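Local coordinates for biotin transporter BioY (Lactococcus lactis subsp. cremoris, PDB 4DVE), which probably binds biotin within the membrane as the substrate-binding S component of an energy-coupling factor (ECF) ABC transporter, at residues Ala24-Thr27 and Ala28-Ile31; Ile113-Phe116 and Leu117-Lys121; Val140-Val143 and Asp144-Ala148; Ile183-Arg186 and Leu187-Gln190. All coordinates share one frame; numbering follows the deposited sequence.

Contact 1. Residues Ala24-Thr27 and Ala28-Ile31; sequences AFMT and AFII. With BNG (nonyl beta-D-glucopyranoside), chain E.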
loop_
_atom_site.group_PDB
_atom_site.type_symbol
_atom_site.label_atom_id
_atom_site.label_comp_id
_atom_site.label_asym_id
_atom_site.label_seq_id
_atom_site.Cartn_x
_atom_site.Cartn_y
_atom_site.Cartn_z
ATOM N N ALA A 24 14.942 -0.172 0.486
ATOM C CA ALA A 24 15.092 -0.034 1.935
ATOM C C ALA A 24 14.388 1.223 2.414
ATOM O O ALA A 24 13.668 1.173 3.402
ATOM C CB ALA A 24 16.558 -0.058 2.362
ATOM N N PHE A 25 14.551 2.336 1.692
ATOM C CA PHE A 25 13.834 3.567 2.046
ATOM C C PHE A 25 12.296 3.420 2.064
ATOM O O PHE A 25 11.617 3.954 2.948
ATOM C CB PHE A 25 14.225 4.741 1.142
ATOM C CG PHE A 25 13.478 6.000 1.470
ATOM C CD1 PHE A 25 13.981 6.903 2.390
ATOM C CD2 PHE A 25 12.230 6.256 0.896
ATOM C CE1 PHE A 25 13.275 8.059 2.716
ATOM C CE2 PHE A 25 11.520 7.400 1.225
ATOM C CZ PHE A 25 12.047 8.305 2.130
HETATM N N MSE A 26 11.766 2.709 1.081
HETATM C CA MSE A 26 10.326 2.524 0.921
HETATM C C MSE A 26 9.788 1.722 2.083
HETATM O O MSE A 26 8.774 2.105 2.652
HETATM C CB MSE A 26 10.059 1.886 -0.462
HETATM C CG MSE A 26 8.596 1.835 -0.857
HETATM SE SE MSE A 26 7.897 3.663 -1.180
HETATM C CE MSE A 26 6.782 3.699 0.421
ATOM N N THR A 27 10.478 0.625 2.441
ATOM C CA THR A 27 10.155 -0.188 3.615
ATOM C C THR A 27 10.196 0.650 4.907
ATOM O O THR A 27 9.254 0.635 5.696
ATOM C CB THR A 27 11.116 -1.385 3.738
ATOM O OG1 THR A 27 11.037 -2.212 2.561
ATOM C CG2 THR A 27 10.827 -2.212 5.008
ATOM N N ALA A 28 11.255 1.425 5.074
ATOM C CA ALA A 28 11.390 2.307 6.237
ATOM C C ALA A 28 10.275 3.365 6.281
ATOM O O ALA A 28 9.747 3.664 7.367
ATOM C CB ALA A 28 12.767 2.979 6.245
ATOM N N PHE A 29 9.919 3.910 5.109
ATOM C CA PHE A 29 8.876 4.939 5.008
ATOM C C PHE A 29 7.504 4.416 5.442
ATOM O O PHE A 29 6.759 5.074 6.189
ATOM C CB PHE A 29 8.815 5.487 3.578
ATOM C CG PHE A 29 7.880 6.635 3.412
ATOM C CD1 PHE A 29 8.228 7.889 3.875
ATOM C CD2 PHE A 29 6.641 6.461 2.829
ATOM C CE1 PHE A 29 7.357 8.960 3.739
ATOM C CE2 PHE A 29 5.771 7.526 2.688
ATOM C CZ PHE A 29 6.121 8.775 3.152
ATOM N N ILE A 30 7.188 3.211 5.001
ATOM C CA ILE A 30 5.957 2.561 5.388
ATOM C C ILE A 30 5.899 2.368 6.912
ATOM O O ILE A 30 4.842 2.601 7.572
ATOM C CB ILE A 30 5.794 1.220 4.657
ATOM C CG1 ILE A 30 5.618 1.429 3.140
ATOM C CG2 ILE A 30 4.591 0.459 5.240
ATOM C CD1 ILE A 30 5.927 0.181 2.302
ATOM N N ILE A 31 7.031 1.952 7.478
ATOM C CA ILE A 31 7.178 1.792 8.934
ATOM C C ILE A 31 6.990 3.128 9.663
ATOM O O ILE A 31 6.236 3.198 10.634
ATOM C CB ILE A 31 8.538 1.143 9.312
ATOM C CG1 ILE A 31 8.603 -0.310 8.805
ATOM C CG2 ILE A 31 8.758 1.190 10.836
ATOM C CD1 ILE A 31 9.974 -0.962 8.891
HETATM C C1 BNG E . 14.775 -4.102 3.140
HETATM C C2 BNG E . 14.420 -3.873 1.675
HETATM C C3 BNG E . 14.931 -5.014 0.805
HETATM C C4 BNG E . 16.397 -5.310 1.098
HETATM C C5 BNG E . 16.635 -5.453 2.596
HETATM C C6 BNG E . 18.113 -5.675 2.897
HETATM C "C1'" BNG E . 14.769 -3.089 5.273
HETATM C "C2'" BNG E . 14.786 -1.707 5.916
HETATM C "C3'" BNG E . 14.263 -1.764 7.346
HETATM C "C4'" BNG E . 14.061 -0.362 7.910
HETATM C "C5'" BNG E . 13.630 -0.418 9.370
HETATM C "C6'" BNG E . 13.192 0.957 9.862
HETATM C "C7'" BNG E . 13.054 0.974 11.380
HETATM C "C8'" BNG E . 12.378 2.256 11.853
HETATM C "C9'" BNG E . 13.094 3.477 11.317
HETATM O O1 BNG E . 14.366 -2.974 3.910
HETATM O O2 BNG E . 12.998 -3.771 1.540
HETATM O O3 BNG E . 14.783 -4.663 -0.577
HETATM O O4 BNG E . 16.781 -6.521 0.437
HETATM O O5 BNG E . 16.185 -4.276 3.264
HETATM O O6 BNG E . 18.368 -5.387 4.276
#
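Phe25 and Phe29, one turn apart, both set CG anti to the backbone N (chi1 179° and -174°), which sends their rings out from the same flank of the helix, side by side and pointing the same way. The planes differ by just 18°, yet a centroid separation of 6.0 Å shows that the rings are slid so far past each other that they barely overlap. The nearer approach is that of Phe25 CE2 to Phe29 CB, at 4.1 Å.

Met26, present as selenomethionine, bends at its second and third torsions and turns its methyl back onto the following turn. There CE lies 3.7 Å from Phe29 CD2 and equally 3.7 Å from Ile30 CG1, fitting between ring and branched chain. Ala58 and Ser70 of helix 52-80 also touch Met26.

A polar contact is made at Thr27, where OG1 sits beside the backbone N and CG2 takes the anti position. OG1 accepts a hydrogen bond from O2 of the nonyl glucoside, 2.7 Å long. It also lies in hydrogen-bonding range of Ser23 O and Ser70 O, which must share its one proton. The detergent tail then runs along the helix, passing Ala28 CB at 4.0 Å from C4' and Ile31 CD1 at 3.7 Å from C5'.

Four successive i to i+4 backbone bonds, from Ala28 N to Ala24 O through Ile31 N to Thr27 O, define regular alpha helix. The result is a helix surface, entering the predicted transmembrane span, that binds an amphiphile, sugar at a hydroxyl and alkyl chain along small and branched apolar residues.

Contact 2. Residues Ile113-Phe116 and Leu117-Lys121; sequences IGFF and LKKLK. With BNG (nonyl beta-D-glucopyranoside), chain F.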
loop_
_atom_site.group_PDB
_atom_site.type_symbol
_atom_site.label_atom_id
_atom_site.label_comp_id
_atom_site.label_asym_id
_atom_site.label_seq_id
_atom_site.Cartn_x
_atom_site.Cartn_y
_atom_site.Cartn_z
ATOM N N ILE A 113 -0.550 -2.271 -9.021
ATOM C CA ILE A 113 -0.325 -0.881 -9.437
ATOM C C ILE A 113 0.857 -0.802 -10.434
ATOM O O ILE A 113 0.741 -0.220 -11.519
ATOM C CB ILE A 113 -0.090 0.048 -8.224
ATOM C CG1 ILE A 113 -1.406 0.220 -7.431
ATOM C CG2 ILE A 113 0.450 1.405 -8.680
ATOM C CD1 ILE A 113 -1.293 1.091 -6.180
ATOM N N GLY A 114 1.972 -1.426 -10.071
ATOM C CA GLY A 114 3.184 -1.413 -10.905
ATOM C C GLY A 114 2.963 -2.066 -12.265
ATOM O O GLY A 114 3.422 -1.557 -13.307
ATOM N N PHE A 115 2.274 -3.200 -12.252
ATOM C CA PHE A 115 1.955 -3.925 -13.473
ATOM C C PHE A 115 1.125 -3.101 -14.478
ATOM O O PHE A 115 1.413 -3.097 -15.679
ATOM C CB PHE A 115 1.187 -5.212 -13.154
ATOM C CG PHE A 115 0.824 -6.005 -14.380
ATOM C CD1 PHE A 115 1.719 -6.920 -14.920
ATOM C CD2 PHE A 115 -0.408 -5.839 -14.990
ATOM C CE1 PHE A 115 1.392 -7.642 -16.073
ATOM C CE2 PHE A 115 -0.740 -6.550 -16.135
ATOM C CZ PHE A 115 0.167 -7.448 -16.682
ATOM N N PHE A 116 0.076 -2.433 -13.998
ATOM C CA PHE A 116 -0.763 -1.655 -14.895
ATOM C C PHE A 116 -0.153 -0.311 -15.300
ATOM O O PHE A 116 -0.403 0.165 -16.433
ATOM C CB PHE A 116 -2.190 -1.529 -14.359
ATOM C CG PHE A 116 -2.977 -2.795 -14.504
ATOM C CD1 PHE A 116 -3.417 -3.210 -15.772
ATOM C CD2 PHE A 116 -3.198 -3.627 -13.426
ATOM C CE1 PHE A 116 -4.118 -4.393 -15.928
ATOM C CE2 PHE A 116 -3.894 -4.810 -13.569
ATOM C CZ PHE A 116 -4.359 -5.196 -14.824
ATOM N N LEU A 117 0.645 0.295 -14.415
ATOM C CA LEU A 117 1.364 1.521 -14.772
ATOM C C LEU A 117 2.317 1.251 -15.942
ATOM O O LEU A 117 2.405 2.047 -16.879
ATOM C CB LEU A 117 2.185 2.086 -13.606
ATOM C CG LEU A 117 1.390 2.697 -12.451
ATOM C CD1 LEU A 117 2.376 3.233 -11.400
ATOM C CD2 LEU A 117 0.383 3.753 -12.919
ATOM N N LYS A 118 3.004 0.115 -15.853
ATOM C CA LYS A 118 3.978 -0.345 -16.849
ATOM C C LYS A 118 3.264 -0.727 -18.139
ATOM O O LYS A 118 3.582 -0.196 -19.203
ATOM C CB LYS A 118 4.743 -1.518 -16.227
ATOM C CG LYS A 118 5.916 -2.063 -16.962
ATOM C CD LYS A 118 6.727 -2.946 -16.022
ATOM C CE LYS A 118 7.419 -4.039 -16.804
ATOM N NZ LYS A 118 8.011 -5.070 -15.926
ATOM N N LYS A 119 2.230 -1.567 -18.036
ATOM C CA LYS A 119 1.480 -2.057 -19.206
ATOM C C LYS A 119 0.714 -0.976 -19.994
ATOM O O LYS A 119 0.591 -1.062 -21.221
ATOM C CB LYS A 119 0.484 -3.137 -18.775
ATOM C CG LYS A 119 -0.213 -3.867 -19.914
ATOM C CD LYS A 119 -1.544 -4.458 -19.457
ATOM C CE LYS A 119 -2.264 -5.203 -20.586
ATOM N NZ LYS A 119 -3.532 -5.830 -20.094
ATOM N N LEU A 120 0.165 0.013 -19.301
ATOM C CA LEU A 120 -0.531 1.111 -19.963
ATOM C C LEU A 120 0.378 2.314 -20.214
ATOM O O LEU A 120 -0.122 3.377 -20.587
ATOM C CB LEU A 120 -1.740 1.532 -19.133
ATOM C CG LEU A 120 -2.742 0.398 -18.877
ATOM C CD1 LEU A 120 -3.799 0.823 -17.870
ATOM C CD2 LEU A 120 -3.382 -0.063 -20.183
ATOM N N LYS A 121 1.690 2.159 -19.976
ATOM C CA LYS A 121 2.696 3.190 -20.277
ATOM C C LYS A 121 2.441 4.545 -19.598
ATOM O O LYS A 121 2.787 5.613 -20.152
ATOM C CB LYS A 121 2.812 3.373 -21.814
ATOM C CG LYS A 121 3.096 2.086 -22.588
ATOM C CD LYS A 121 3.130 2.331 -24.099
ATOM C CE LYS A 121 3.900 1.245 -24.842
ATOM N NZ LYS A 121 3.999 1.504 -26.313
HETATM C C1 BNG F . 6.526 -9.091 -12.796
HETATM C C2 BNG F . 7.058 -8.046 -13.770
HETATM C C3 BNG F . 5.989 -7.649 -14.780
HETATM C C4 BNG F . 5.343 -8.880 -15.406
HETATM C C5 BNG F . 4.915 -9.875 -14.335
HETATM C C6 BNG F . 4.340 -11.139 -14.963
HETATM C "C1'" BNG F . 7.080 -10.261 -10.820
HETATM C "C2'" BNG F . 7.534 -9.610 -9.519
HETATM C "C3'" BNG F . 7.750 -10.657 -8.432
HETATM C "C4'" BNG F . 7.262 -10.149 -7.080
HETATM C "C5'" BNG F . 8.222 -10.553 -5.967
HETATM C "C6'" BNG F . 7.464 -11.109 -4.768
HETATM C "C7'" BNG F . 8.113 -10.672 -3.461
HETATM C "C8'" BNG F . 7.476 -11.380 -2.270
HETATM C "C9'" BNG F . 8.022 -10.843 -0.965
HETATM O O1 BNG F . 7.576 -9.507 -11.925
HETATM O O2 BNG F . 7.481 -6.888 -13.042
HETATM O O3 BNG F . 6.579 -6.844 -15.809
HETATM O O4 BNG F . 4.200 -8.482 -16.172
HETATM O O5 BNG F . 6.039 -10.215 -13.526
HETATM O O6 BNG F . 5.025 -12.284 -14.444
#
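Ile113 and Leu117 lie side by side one helical turn apart, with Ile113 CG2 3.8 Å from Leu117 CD1. Leu117 has CG beside its backbone N (chi1 -71°), which lays CG over the carbonyl of Ile113, 3.1 Å from Ile113 O, and carries CD1 on to the isoleucine branch. Both side chains face helix 128-155, Ile113 meeting Phe138 and Leu117 meeting Ile134 and Glu131.

The two phenylalanines adopt different first torsions. Phe115 has CG anti to its backbone N (chi1 180°), whereas Phe116 keeps CG beside it, and the result is a T-shaped (edge-to-face) arrangement: Phe115 CD2 stands 3.7 Å above the Phe116 ring plane, over its centre. The Phe116 ring also meets that of Phe138, their planes nearly parallel.

Lys119 is extended beyond CG and crosses the Phe115 ring at a slant, its methylene CD 4.0 Å from Phe115 CE2. Lys118, equally extended, departs toward the glucoside. Its NZ is modelled 2.3 Å from the sugar O3, too short to be trusted in detail. On the same sugar, O4 lies in the plane of the Phe115 ring, at its edge.

Lys121, with positive phi, is the C-prime residue of a Schellman motif, in which Lys121 N bonds to Lys118 O at 3.1 Å and Ile122 N pairs with Leu117 O. Aliphatic and aromatic carbon thus gives way to lysine over a single turn, and positive charge beside a helix C-terminus would probably be favourable, consistent with a membrane helix surfacing where polar head groups begin.

Contact 3. Residues Val140-Val143 and Asp144-Ala148; sequences VIFV and DFVGA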
loop_
_atom_site.group_PDB
_atom_site.type_symbol
_atom_site.label_atom_id
_atom_site.label_comp_id
_atom_site.label_asym_id
_atom_site.label_seq_id
_atom_site.Cartn_x
_atom_site.Cartn_y
_atom_site.Cartn_z
ATOM N N VAL A 140 -6.997 1.298 -3.109
ATOM C CA VAL A 140 -8.139 1.686 -2.292
ATOM C C VAL A 140 -9.285 0.665 -2.405
ATOM O O VAL A 140 -9.590 0.005 -1.418
ATOM C CB VAL A 140 -8.627 3.118 -2.595
ATOM C CG1 VAL A 140 -9.838 3.463 -1.708
ATOM C CG2 VAL A 140 -7.469 4.112 -2.408
ATOM N N ILE A 141 -9.858 0.487 -3.599
ATOM C CA ILE A 141 -11.028 -0.371 -3.772
ATOM C C ILE A 141 -10.737 -1.866 -3.509
ATOM O O ILE A 141 -11.451 -2.512 -2.713
ATOM C CB ILE A 141 -11.713 -0.200 -5.152
ATOM C CG1 ILE A 141 -12.081 1.282 -5.418
ATOM C CG2 ILE A 141 -12.943 -1.099 -5.199
ATOM C CD1 ILE A 141 -12.976 1.952 -4.361
ATOM N N PHE A 142 -9.696 -2.392 -4.167
ATOM C CA PHE A 142 -9.221 -3.776 -3.959
ATOM C C PHE A 142 -8.913 -4.032 -2.476
ATOM O O PHE A 142 -9.452 -4.957 -1.876
ATOM C CB PHE A 142 -7.958 -4.046 -4.801
ATOM C CG PHE A 142 -7.271 -5.349 -4.489
ATOM C CD1 PHE A 142 -7.885 -6.574 -4.810
ATOM C CD2 PHE A 142 -6.034 -5.368 -3.881
ATOM C CE1 PHE A 142 -7.245 -7.774 -4.540
ATOM C CE2 PHE A 142 -5.398 -6.558 -3.595
ATOM C CZ PHE A 142 -5.993 -7.763 -3.923
ATOM N N VAL A 143 -8.075 -3.193 -1.883
ATOM C CA VAL A 143 -7.716 -3.318 -0.466
ATOM C C VAL A 143 -8.921 -3.302 0.497
ATOM O O VAL A 143 -9.064 -4.223 1.335
ATOM C CB VAL A 143 -6.662 -2.267 -0.068
ATOM C CG1 VAL A 143 -6.455 -2.196 1.457
ATOM C CG2 VAL A 143 -5.346 -2.540 -0.833
ATOM N N ASP A 144 -9.802 -2.310 0.341
ATOM C CA ASP A 144 -10.926 -2.118 1.246
ATOM C C ASP A 144 -11.995 -3.221 1.065
ATOM O O ASP A 144 -12.581 -3.681 2.034
ATOM C CB ASP A 144 -11.518 -0.692 1.141
ATOM C CG ASP A 144 -10.508 0.422 1.543
ATOM O OD1 ASP A 144 -9.349 0.103 1.895
ATOM O OD2 ASP A 144 -10.846 1.641 1.439
ATOM N N PHE A 145 -12.166 -3.700 -0.153
ATOM C CA PHE A 145 -13.046 -4.827 -0.435
ATOM C C PHE A 145 -12.568 -6.140 0.185
ATOM O O PHE A 145 -13.331 -6.809 0.903
ATOM C CB PHE A 145 -13.212 -4.975 -1.944
ATOM C CG PHE A 145 -14.204 -5.978 -2.322
ATOM C CD1 PHE A 145 -15.560 -5.732 -2.101
ATOM C CD2 PHE A 145 -13.811 -7.195 -2.828
ATOM C CE1 PHE A 145 -16.518 -6.678 -2.429
ATOM C CE2 PHE A 145 -14.765 -8.144 -3.171
ATOM C CZ PHE A 145 -16.117 -7.892 -2.964
ATOM N N VAL A 146 -11.312 -6.517 -0.058
ATOM C CA VAL A 146 -10.767 -7.716 0.602
ATOM C C VAL A 146 -10.810 -7.581 2.143
ATOM O O VAL A 146 -11.152 -8.534 2.851
ATOM C CB VAL A 146 -9.325 -8.073 0.126
ATOM C CG1 VAL A 146 -8.781 -9.301 0.865
ATOM C CG2 VAL A 146 -9.313 -8.331 -1.399
ATOM N N GLY A 147 -10.420 -6.418 2.643
ATOM C CA GLY A 147 -10.478 -6.113 4.064
ATOM C C GLY A 147 -11.877 -6.286 4.659
ATOM O O GLY A 147 -12.016 -6.886 5.736
ATOM N N ALA A 148 -12.884 -5.766 3.952
ATOM C CA ALA A 148 -14.284 -5.828 4.360
ATOM C C ALA A 148 -14.812 -7.267 4.387
ATOM O O ALA A 148 -15.552 -7.669 5.313
ATOM C CB ALA A 148 -15.151 -4.943 3.445
#
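Val146 lays its CG2 methyl across part of the Phe142 ring, a CH-pi contact with CG2 4.3 Å from the ring centroid. The methyl stands 29° off the ring normal, so it is off-centre, and its nearest ring atom is Phe142 CE1 at 3.8 Å. The valine puts CG2 beside its own backbone N, anti to the carbonyl carbon, and the two side chains lie alongside each other, headed the same way. Val146 N bonds to Phe142 O in the same turn. Ala105 and Leu112 of helix 100-119 touch the Phe142 ring.

On another side of the turn, Asp144 folds back over the preceding turn. With CG beside the backbone N (chi1 -62°), its carboxylate carbon comes to 3.1 Å from Val140 O, and OD1 is 3.3 Å from Val140 O, an acceptor-acceptor approach without a hydrogen bond. OD2 continues to Val140 CG1 at 3.8 Å, while Val143 CG1 lies 3.7 Å from OD1. Two valine methyls therefore border the acid, and Phe169 and Ile170 touch it from elsewhere in the chain.

That buried carboxylate belongs to the biotin pocket, the ligand lying about 3 Å from the Asp144 side chain at nearest atoms. OD2 also comes close to OD2 of Asp173, another residue of the pocket. A carboxylate set among apolar methyls, a backbone carbonyl and a second acid might have its pKa raised, although the basic residues Arg103 and Lys176 of the same pocket would oppose that, and the polar groups of bound biotin may help to pay for burying it.

Contact 4. Residues Ile183-Arg186 and Leu187-Gln190; sequences IVRR and LRKQ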
loop_
_atom_site.group_PDB
_atom_site.type_symbol
_atom_site.label_atom_id
_atom_site.label_comp_id
_atom_site.label_asym_id
_atom_site.label_seq_id
_atom_site.Cartn_x
_atom_site.Cartn_y
_atom_site.Cartn_z
ATOM N N ILE A 183 3.047 12.941 -5.139
ATOM C CA ILE A 183 4.385 12.642 -4.620
ATOM C C ILE A 183 5.215 11.767 -5.579
ATOM O O ILE A 183 6.365 12.130 -5.922
ATOM C CB ILE A 183 4.324 12.017 -3.227
ATOM C CG1 ILE A 183 3.848 13.053 -2.200
ATOM C CG2 ILE A 183 5.677 11.477 -2.781
ATOM C CD1 ILE A 183 3.393 12.400 -0.892
ATOM N N VAL A 184 4.642 10.658 -6.051
ATOM C CA VAL A 184 5.415 9.767 -6.902
ATOM C C VAL A 184 5.746 10.379 -8.267
ATOM O O VAL A 184 6.871 10.180 -8.747
ATOM C CB VAL A 184 4.878 8.319 -7.043
ATOM C CG1 VAL A 184 4.393 7.768 -5.709
ATOM C CG2 VAL A 184 3.839 8.227 -8.121
ATOM N N ARG A 185 4.817 11.121 -8.878
ATOM C CA ARG A 185 5.092 11.743 -10.192
ATOM C C ARG A 185 6.228 12.770 -10.058
ATOM O O ARG A 185 7.102 12.840 -10.924
ATOM C CB ARG A 185 3.876 12.436 -10.841
ATOM C CG ARG A 185 2.551 11.710 -10.866
ATOM C CD ARG A 185 2.145 10.961 -12.115
ATOM N NE ARG A 185 2.281 11.713 -13.323
ATOM C CZ ARG A 185 2.181 11.189 -14.537
ATOM N NH1 ARG A 185 1.887 9.900 -14.726
ATOM N NH2 ARG A 185 2.373 11.970 -15.579
ATOM N N ARG A 186 6.214 13.563 -8.983
ATOM C CA ARG A 186 7.347 14.444 -8.663
ATOM C C ARG A 186 8.671 13.700 -8.486
ATOM O O ARG A 186 9.689 14.088 -9.073
ATOM C CB ARG A 186 7.098 15.278 -7.402
ATOM C CG ARG A 186 6.609 16.678 -7.680
ATOM C CD ARG A 186 6.066 17.330 -6.418
ATOM N NE ARG A 186 5.088 18.374 -6.729
ATOM C CZ ARG A 186 4.358 19.026 -5.826
ATOM N NH1 ARG A 186 4.474 18.751 -4.525
ATOM N NH2 ARG A 186 3.500 19.962 -6.233
ATOM N N LEU A 187 8.680 12.672 -7.650
ATOM C CA LEU A 187 9.889 11.873 -7.461
ATOM C C LEU A 187 10.419 11.275 -8.766
ATOM O O LEU A 187 11.627 11.181 -8.941
ATOM C CB LEU A 187 9.705 10.777 -6.430
ATOM C CG LEU A 187 9.611 11.260 -4.985
ATOM C CD1 LEU A 187 9.306 10.050 -4.106
ATOM C CD2 LEU A 187 10.863 12.006 -4.497
ATOM N N ARG A 188 9.515 10.899 -9.674
ATOM C CA ARG A 188 9.902 10.310 -10.934
ATOM C C ARG A 188 10.363 11.296 -12.006
ATOM O O ARG A 188 11.073 10.890 -12.907
ATOM C CB ARG A 188 8.745 9.585 -11.567
ATOM C CG ARG A 188 8.457 8.174 -11.073
ATOM C CD ARG A 188 7.759 7.488 -12.242
ATOM N NE ARG A 188 6.667 6.786 -11.742
ATOM C CZ ARG A 188 5.380 7.097 -11.864
ATOM N NH1 ARG A 188 4.881 8.077 -12.628
ATOM N NH2 ARG A 188 4.586 6.326 -11.204
ATOM N N LYS A 189 9.887 12.541 -11.953
ATOM C CA LYS A 189 9.992 13.457 -13.085
ATOM C C LYS A 189 11.466 13.673 -13.428
ATOM O O LYS A 189 11.826 13.810 -14.594
ATOM C CB LYS A 189 9.216 14.766 -12.826
ATOM C CG LYS A 189 10.023 16.046 -12.749
ATOM C CD LYS A 189 9.122 17.256 -12.540
ATOM C CE LYS A 189 8.253 17.538 -13.761
ATOM N NZ LYS A 189 7.809 18.962 -13.835
ATOM N N GLN A 190 12.301 13.693 -12.397
ATOM C CA GLN A 190 13.697 13.303 -12.531
ATOM C C GLN A 190 13.995 12.380 -11.331
ATOM O O GLN A 190 13.615 12.711 -10.207
ATOM C CB GLN A 190 14.620 14.531 -12.600
ATOM C CG GLN A 190 14.844 15.293 -11.295
ATOM C CD GLN A 190 16.122 14.887 -10.571
ATOM O OE1 GLN A 190 16.584 13.750 -10.683
ATOM N NE2 GLN A 190 16.703 15.823 -9.825
#
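Val184 and Arg188 form the close-packed side of this helix end: Val184 CG2 lies over one face of the Arg188 guanidinium, 3.7 Å from NH2. That methyl occupies the crowded position between the backbone N and the carbonyl carbon, while the arginine runs alongside, bent at chi3, and turns a guanidinium face to the methyl. Arg185 approaches from another direction, bent at chi2 and chi3. Its CD comes to 4.0 Å from Arg188 NH1, and the two guanidinium planes stand 86° apart. Their NH1 atoms are 4.1 Å apart, a spacing of like charges that a shared anion probably makes tolerable: Glu131 takes a salt bridge from Arg185 NH1 on OE2 and one from Arg188 NH2 on OE1. Arg185 is further bonded to Ser125 O and Ile122 O, and Arg188 NH2 to Gly60 O.

These residues finish helix 170-189, the last helix of the chain, and the shared glutamate ties its end to helix 128-155. Leu187 N bonds to Ile183 O nearly straight, at 171°, but Lys189 N divides between a weak bond to Arg185 O and a 3.3 Å bond to Arg186 O, the latter reached from above the carbonyl plane.

Ile183 CG2 and Leu187 CD1 make a looser apolar touch, 4.1 Å, beside Met57 and Leu61 of helix 52-80. On the solvent side, Arg186, extended from CG to NE, and Lys189, bent at chi3, are both exposed, and Gln190 is poorly ordered.

How the contacts relate
All four contacts join side chains about a turn apart along a helix, and contacts 2 and 4 run off its end. One alone reaches the substrate: contact 3 holds Asp144, about 3 Å from biotin at nearest atoms. By the same measure Ile30 of contact 1 is about 10 Å from biotin and Ile113 of contact 2 about 12 Å. Contacts 1 and 2, with centres 22 Å apart, each touch their own detergent molecule. Contacts 2 and 4 touch, Leu117 CD1 packing 3.8 Å from Arg188 NH2, and Glu131 reaches both helix ends. Contacts 3 and 4 lie on opposite sides of the chain's centre, about 26 Å between centres, separating the biotin pocket from the arginine cluster.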